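PDB 5VJC: protein mini spindles from Drosophila melanogaster, which probably binds tubulin through this HEAT-repeat TOG domain and so promotes microtubule dynamics and formation of the mitotic spindle. Local coordinates for residues L8-A13 and L85-D90; Y127-N132 and L165-V170. All blocks are in the same frame, centred on the assembly; numbering follows the deposited sequence.

Contact 1. Residues L8-A13 and L85-D90; sequences LCANSA and LVCNLD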
loop_
_atom_site.group_PDB
_atom_site.type_symbol
_atom_site.label_atom_id
_atom_site.label_comp_id
_atom_site.label_asym_id
_atom_site.label_seq_id
_atom_site.Cartn_x
_atom_site.Cartn_y
_atom_site.Cartn_z
ATOM N N LEU A 8 -19.865 -13.671 -2.953
ATOM C CA LEU A 8 -18.854 -13.774 -3.984
ATOM C C LEU A 8 -18.928 -15.157 -4.606
ATOM O O LEU A 8 -19.170 -16.144 -3.910
ATOM C CB LEU A 8 -17.459 -13.519 -3.408
ATOM C CG LEU A 8 -17.232 -12.138 -2.804
ATOM C CD1 LEU A 8 -15.841 -12.067 -2.214
ATOM C CD2 LEU A 8 -17.429 -11.050 -3.856
ATOM N N CYS A 9 -18.717 -15.229 -5.912
ATOM C CA CYS A 9 -18.822 -16.509 -6.596
ATOM C C CYS A 9 -17.428 -17.053 -6.917
ATOM O O CYS A 9 -16.604 -16.356 -7.515
ATOM C CB CYS A 9 -19.681 -16.350 -7.858
ATOM S SG CYS A 9 -19.786 -17.828 -8.915
ATOM N N ALA A 10 -17.146 -18.281 -6.482
ATOM C CA ALA A 10 -15.911 -18.938 -6.885
ATOM C C ALA A 10 -16.013 -19.277 -8.359
ATOM O O ALA A 10 -16.797 -20.137 -8.764
ATOM C CB ALA A 10 -15.645 -20.192 -6.060
ATOM N N ASN A 11 -15.243 -18.565 -9.166
ATOM C CA ASN A 11 -15.204 -18.807 -10.591
ATOM C C ASN A 11 -13.817 -18.443 -11.062
ATOM O O ASN A 11 -12.964 -18.073 -10.242
ATOM C CB ASN A 11 -16.294 -18.010 -11.319
ATOM C CG ASN A 11 -16.194 -16.515 -11.068
ATOM O OD1 ASN A 11 -15.099 -15.957 -11.017
ATOM N ND2 ASN A 11 -17.347 -15.856 -10.910
ATOM N N SER A 12 -13.581 -18.544 -12.366
ATOM C CA SER A 12 -12.261 -18.253 -12.914
ATOM C C SER A 12 -12.271 -16.960 -13.716
ATOM O O SER A 12 -11.439 -16.763 -14.601
ATOM C CB SER A 12 -11.790 -19.411 -13.798
ATOM O OG SER A 12 -12.634 -19.517 -14.930
ATOM N N ALA A 13 -13.219 -16.076 -13.414
ATOM C CA ALA A 13 -13.363 -14.841 -14.175
ATOM C C ALA A 13 -12.153 -13.898 -14.026
ATOM O O ALA A 13 -11.942 -13.010 -14.859
ATOM C CB ALA A 13 -14.643 -14.128 -13.770
ATOM N N LEU A 85 -13.387 -15.536 -2.008
ATOM C CA LEU A 85 -12.612 -14.310 -1.781
ATOM C C LEU A 85 -11.411 -14.288 -2.725
ATOM O O LEU A 85 -11.242 -13.330 -3.474
ATOM C CB LEU A 85 -12.159 -14.186 -0.311
ATOM C CG LEU A 85 -11.531 -12.835 0.085
ATOM C CD1 LEU A 85 -10.070 -12.730 -0.330
ATOM C CD2 LEU A 85 -12.335 -11.725 -0.548
ATOM N N VAL A 86 -10.606 -15.346 -2.722
ATOM C CA VAL A 86 -9.432 -15.407 -3.598
ATOM C C VAL A 86 -9.776 -15.268 -5.090
ATOM O O VAL A 86 -9.094 -14.549 -5.832
ATOM C CB VAL A 86 -8.637 -16.717 -3.384
ATOM C CG1 VAL A 86 -7.503 -16.842 -4.409
ATOM C CG2 VAL A 86 -8.080 -16.758 -1.953
ATOM N N CYS A 87 -10.823 -15.961 -5.525
ATOM C CA CYS A 87 -11.334 -15.827 -6.888
ATOM C C CYS A 87 -11.731 -14.382 -7.252
ATOM O O CYS A 87 -11.690 -13.987 -8.429
ATOM C CB CYS A 87 -12.535 -16.765 -7.086
ATOM S SG CYS A 87 -12.084 -18.517 -7.070
ATOM N N ASN A 88 -12.134 -13.600 -6.253
ATOM C CA ASN A 88 -12.551 -12.232 -6.513
ATOM C C ASN A 88 -11.620 -11.195 -5.858
ATOM O O ASN A 88 -11.962 -10.025 -5.757
ATOM C CB ASN A 88 -13.992 -12.032 -6.042
ATOM C CG ASN A 88 -14.985 -12.869 -6.834
ATOM O OD1 ASN A 88 -15.514 -12.411 -7.834
ATOM N ND2 ASN A 88 -15.234 -14.099 -6.387
ATOM N N LEU A 89 -10.431 -11.630 -5.452
ATOM C CA LEU A 89 -9.526 -10.761 -4.696
ATOM C C LEU A 89 -9.255 -9.423 -5.373
ATOM O O LEU A 89 -9.255 -8.371 -4.720
ATOM C CB LEU A 89 -8.182 -11.472 -4.452
ATOM C CG LEU A 89 -7.119 -10.663 -3.688
ATOM C CD1 LEU A 89 -7.593 -10.275 -2.260
ATOM C CD2 LEU A 89 -5.762 -11.429 -3.652
ATOM N N ASP A 90 -8.993 -9.478 -6.676
ATOM C CA ASP A 90 -8.639 -8.285 -7.440
ATOM C C ASP A 90 -9.769 -7.242 -7.402
ATOM O O ASP A 90 -9.507 -6.033 -7.257
ATOM C CB ASP A 90 -8.267 -8.671 -8.893
ATOM C CG ASP A 90 -9.425 -9.346 -9.657
ATOM O OD1 ASP A 90 -10.030 -10.304 -9.124
ATOM O OD2 ASP A 90 -9.727 -8.907 -10.798
HETATM O O HOH W 1 -18.207 -13.098 -7.490
HETATM O O HOH W 2 -11.462 -15.986 -10.501
HETATM O O HOH W 3 -14.418 -13.440 -10.176
#

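Contact 2. Residues Y127-N132 and L165-V170; sequences YILAEN and LVFPFV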
loop_
_atom_site.group_PDB
_atom_site.type_symbol
_atom_site.label_atom_id
_atom_site.label_comp_id
_atom_site.label_asym_id
_atom_site.label_seq_id
_atom_site.Cartn_x
_atom_site.Cartn_y
_atom_site.Cartn_z
ATOM N N TYR A 127 -0.956 -18.114 -1.220
ATOM C CA TYR A 127 -1.304 -17.425 -2.458
ATOM C C TYR A 127 -0.245 -16.365 -2.755
ATOM O O TYR A 127 0.280 -15.724 -1.849
ATOM C CB TYR A 127 -2.698 -16.808 -2.358
ATOM C CG TYR A 127 -3.128 -16.020 -3.593
ATOM C CD1 TYR A 127 -3.548 -16.676 -4.753
ATOM C CD2 TYR A 127 -3.108 -14.624 -3.593
ATOM C CE1 TYR A 127 -3.925 -15.960 -5.897
ATOM C CE2 TYR A 127 -3.501 -13.891 -4.717
ATOM C CZ TYR A 127 -3.905 -14.571 -5.872
ATOM O OH TYR A 127 -4.284 -13.853 -6.984
ATOM N N ILE A 128 0.056 -16.213 -4.035
ATOM C CA ILE A 128 0.989 -15.237 -4.575
ATOM C C ILE A 128 0.205 -14.185 -5.353
ATOM O O ILE A 128 -0.499 -14.550 -6.295
ATOM C CB ILE A 128 1.984 -15.941 -5.521
ATOM C CG1 ILE A 128 2.884 -16.860 -4.712
ATOM C CG2 ILE A 128 2.808 -14.941 -6.311
ATOM C CD1 ILE A 128 3.564 -16.144 -3.621
ATOM N N LEU A 129 0.279 -12.908 -4.971
ATOM C CA LEU A 129 -0.472 -11.882 -5.699
ATOM C C LEU A 129 -0.058 -11.805 -7.162
ATOM O O LEU A 129 1.138 -11.835 -7.495
ATOM C CB LEU A 129 -0.303 -10.481 -5.097
ATOM C CG LEU A 129 -0.827 -10.013 -3.739
ATOM C CD1 LEU A 129 -0.722 -8.484 -3.659
ATOM C CD2 LEU A 129 -2.250 -10.453 -3.479
ATOM N N ALA A 130 -1.052 -11.699 -8.038
ATOM C CA ALA A 130 -0.782 -11.348 -9.422
ATOM C C ALA A 130 -0.103 -9.979 -9.454
ATOM O O ALA A 130 -0.340 -9.141 -8.570
ATOM C CB ALA A 130 -2.075 -11.322 -10.231
ATOM N N GLU A 131 0.745 -9.757 -10.457
ATOM C CA GLU A 131 1.347 -8.446 -10.694
ATOM C C GLU A 131 0.271 -7.326 -10.685
ATOM O O GLU A 131 0.460 -6.254 -10.086
ATOM C CB GLU A 131 2.115 -8.450 -12.019
ATOM C CG GLU A 131 2.654 -7.106 -12.413
ATOM C CD GLU A 131 3.636 -6.578 -11.387
ATOM O OE1 GLU A 131 4.564 -7.342 -11.044
ATOM O OE2 GLU A 131 3.462 -5.421 -10.906
ATOM N N ASN A 132 -0.872 -7.610 -11.294
ATOM C CA ASN A 132 -1.956 -6.629 -11.381
ATOM C C ASN A 132 -2.595 -6.350 -10.031
ATOM O O ASN A 132 -2.966 -5.225 -9.758
ATOM C CB ASN A 132 -3.028 -7.107 -12.352
ATOM C CG ASN A 132 -2.448 -7.499 -13.686
ATOM O OD1 ASN A 132 -1.660 -8.459 -13.793
ATOM N ND2 ASN A 132 -2.815 -6.751 -14.718
ATOM N N LEU A 165 4.884 -10.164 2.125
ATOM C CA LEU A 165 5.060 -11.609 2.233
ATOM C C LEU A 165 4.466 -12.333 1.023
ATOM O O LEU A 165 4.798 -13.487 0.776
ATOM C CB LEU A 165 4.422 -12.128 3.522
ATOM C CG LEU A 165 4.959 -11.423 4.784
ATOM C CD1 LEU A 165 4.238 -11.879 6.051
ATOM C CD2 LEU A 165 6.462 -11.644 4.898
ATOM N N VAL A 166 3.600 -11.659 0.266
ATOM C CA VAL A 166 2.932 -12.307 -0.865
ATOM C C VAL A 166 3.081 -11.539 -2.182
ATOM O O VAL A 166 2.392 -11.836 -3.156
ATOM C CB VAL A 166 1.421 -12.513 -0.608
ATOM C CG1 VAL A 166 1.183 -13.554 0.491
ATOM C CG2 VAL A 166 0.705 -11.159 -0.302
ATOM N N PHE A 167 4.014 -10.597 -2.210
ATOM C CA PHE A 167 4.236 -9.718 -3.348
ATOM C C PHE A 167 5.686 -9.238 -3.240
ATOM O O PHE A 167 6.169 -9.052 -2.122
ATOM C CB PHE A 167 3.220 -8.556 -3.320
ATOM C CG PHE A 167 3.269 -7.672 -4.528
ATOM C CD1 PHE A 167 2.837 -8.138 -5.759
ATOM C CD2 PHE A 167 3.738 -6.374 -4.435
ATOM C CE1 PHE A 167 2.893 -7.330 -6.883
ATOM C CE2 PHE A 167 3.785 -5.561 -5.557
ATOM C CZ PHE A 167 3.370 -6.037 -6.773
ATOM N N PRO A 168 6.399 -9.058 -4.373
ATOM C CA PRO A 168 7.850 -8.799 -4.269
ATOM C C PRO A 168 8.246 -7.595 -3.397
ATOM O O PRO A 168 7.766 -6.478 -3.616
ATOM C CB PRO A 168 8.259 -8.563 -5.726
ATOM C CG PRO A 168 7.287 -9.413 -6.508
ATOM C CD PRO A 168 5.977 -9.188 -5.783
ATOM N N PHE A 169 9.121 -7.835 -2.417
ATOM C CA PHE A 169 9.491 -6.791 -1.476
ATOM C C PHE A 169 10.256 -5.699 -2.206
ATOM O O PHE A 169 10.128 -4.544 -1.845
ATOM C CB PHE A 169 10.291 -7.341 -0.255
ATOM C CG PHE A 169 11.515 -8.165 -0.604
ATOM C CD1 PHE A 169 12.741 -7.552 -0.853
ATOM C CD2 PHE A 169 11.452 -9.549 -0.606
ATOM C CE1 PHE A 169 13.876 -8.307 -1.154
ATOM C CE2 PHE A 169 12.585 -10.322 -0.907
ATOM C CZ PHE A 169 13.798 -9.697 -1.179
ATOM N N VAL A 170 10.956 -6.031 -3.294
ATOM C CA VAL A 170 11.633 -4.975 -4.047
ATOM C C VAL A 170 10.592 -4.011 -4.670
ATOM O O VAL A 170 10.781 -2.788 -4.666
ATOM C CB VAL A 170 12.570 -5.550 -5.131
ATOM C CG1 VAL A 170 12.916 -4.502 -6.165
ATOM C CG2 VAL A 170 13.840 -6.117 -4.502
HETATM O O HOH W 4 3.413 -11.843 -5.935
#

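Contact 1. Residues L8-A13 and L85-D90
In this alpha-helical TOG domain of HEAT-repeat type, the irregular segment 8-13, extended over its first residues, leads into helix 13-22 and lies against the bend where helix 82-87 gives way to helix 89-99. Asn88 sits at that bend, its CG beside the backbone N and anti to the carbonyl carbon (chi1 -65°), so the carboxamide reaches the opposing backbone. Asn88 ND2 donates to Cys9 O at 2.9 Å, with an N-H...O angle of 156°; the acceptor lies nearly in the amide plane of Asn88, while the donor stands above the carbonyl plane of Cys9. ND2 also bonds Ala84 O. Asn88 OD1 accepts at 2.8 Å from a water that in turn takes the N-H of Cys9. Leu8 CD1 packs alongside Leu85 CD2 at 3.9 Å, the two side chains pointing the same way. At the far end Cys87 SG lies 3.9 Å from Ala10 CA, and a second water donates to both Asn11 O and Cys87 O. An Asx turn, Ala13 N to Asn11 OD1 (3.0 Å), shapes the chain there. Replacing Asn88 by an alanine would probably loosen the segment, since the amide donor and the oxygen that holds the bridging water are both lost. The contact thus pairs one amide bond and bridging waters with packing of Leu8 and Cys87, holding an irregular backbone without helix or sheet bonding.

Contact 2. Residues Y127-N132 and L165-V170
Val166 O is gripped by two bonds. The backbone N of Leu129 donates to Val166 O at 3.0 Å, with an N-H...O angle of 159°, and approaches nearly along the C=O axis (C=O...N 165°). A water donates the second bond to Val166 O, also at 3.0 Å, and gives its other proton to Leu129 O, so both polar backbone atoms of Leu129 are tied, directly or through water, to one carbonyl, that of Val166. Apolar groups flank this polar link. Leu129, with CG beside its backbone N and anti to the carbonyl carbon (chi1 -68°), projects toward the 165-170 segment and meets two neighbours with different atoms. Leu129 CG lies 3.9 Å from Val166 CG2, the methyl in the crowded position between backbone N and carbonyl carbon, and the two side chains cross obliquely. Leu129 CD1 lies 4.0 Å from Phe167 CB, and the two side chains cross at about a right angle. Val166 CG1 stands 3.3 Å from Tyr127 O. Phe167 carries its ring anti to the backbone N, which places Phe167 CE1 near the start of helix 131-142, 4.1 Å from Ala130 O; Pro168 CD packs over one face, toward the rim. Glu131 bends at its second torsion and brings OE2 to 4.2 Å from Phe167 CZ, although the polar partner of OE2 is Ser135 OG. Outside the pair, Leu122 and Phe119 of helix 105-124 meet Leu129 and Val166, respectively. The contact therefore joins two interhelical connections of the HEAT-repeat array: a main-chain bond and a water hold the backbones together, a link that does not itself depend on side-chain identity, and apolar groups pack around it.

The two contacts follow one another in sequence without interleaving, and their centres lie about 17 Å apart. They nevertheless meet directly: Leu89 CD2, from 85-90, packs 3.5 Å from Tyr127 CE2, and Leu89 CD2 also approaches Leu129 CD2 at 3.6 Å. Leu129 thus faces Leu89 with one methyl while its CD1 meets Phe167, linking segment 85-90 to segment 165-170. Helix 105-124 backs both contacts: its Tyr114 and Val118 touch Leu85, and its Leu122 touches Leu89, Tyr127 and Leu129. The centre of contact 1 lies about 21 Å from the centre of the chain, nearer the N-terminal end of the array, whereas contact 2 sits nearer its middle.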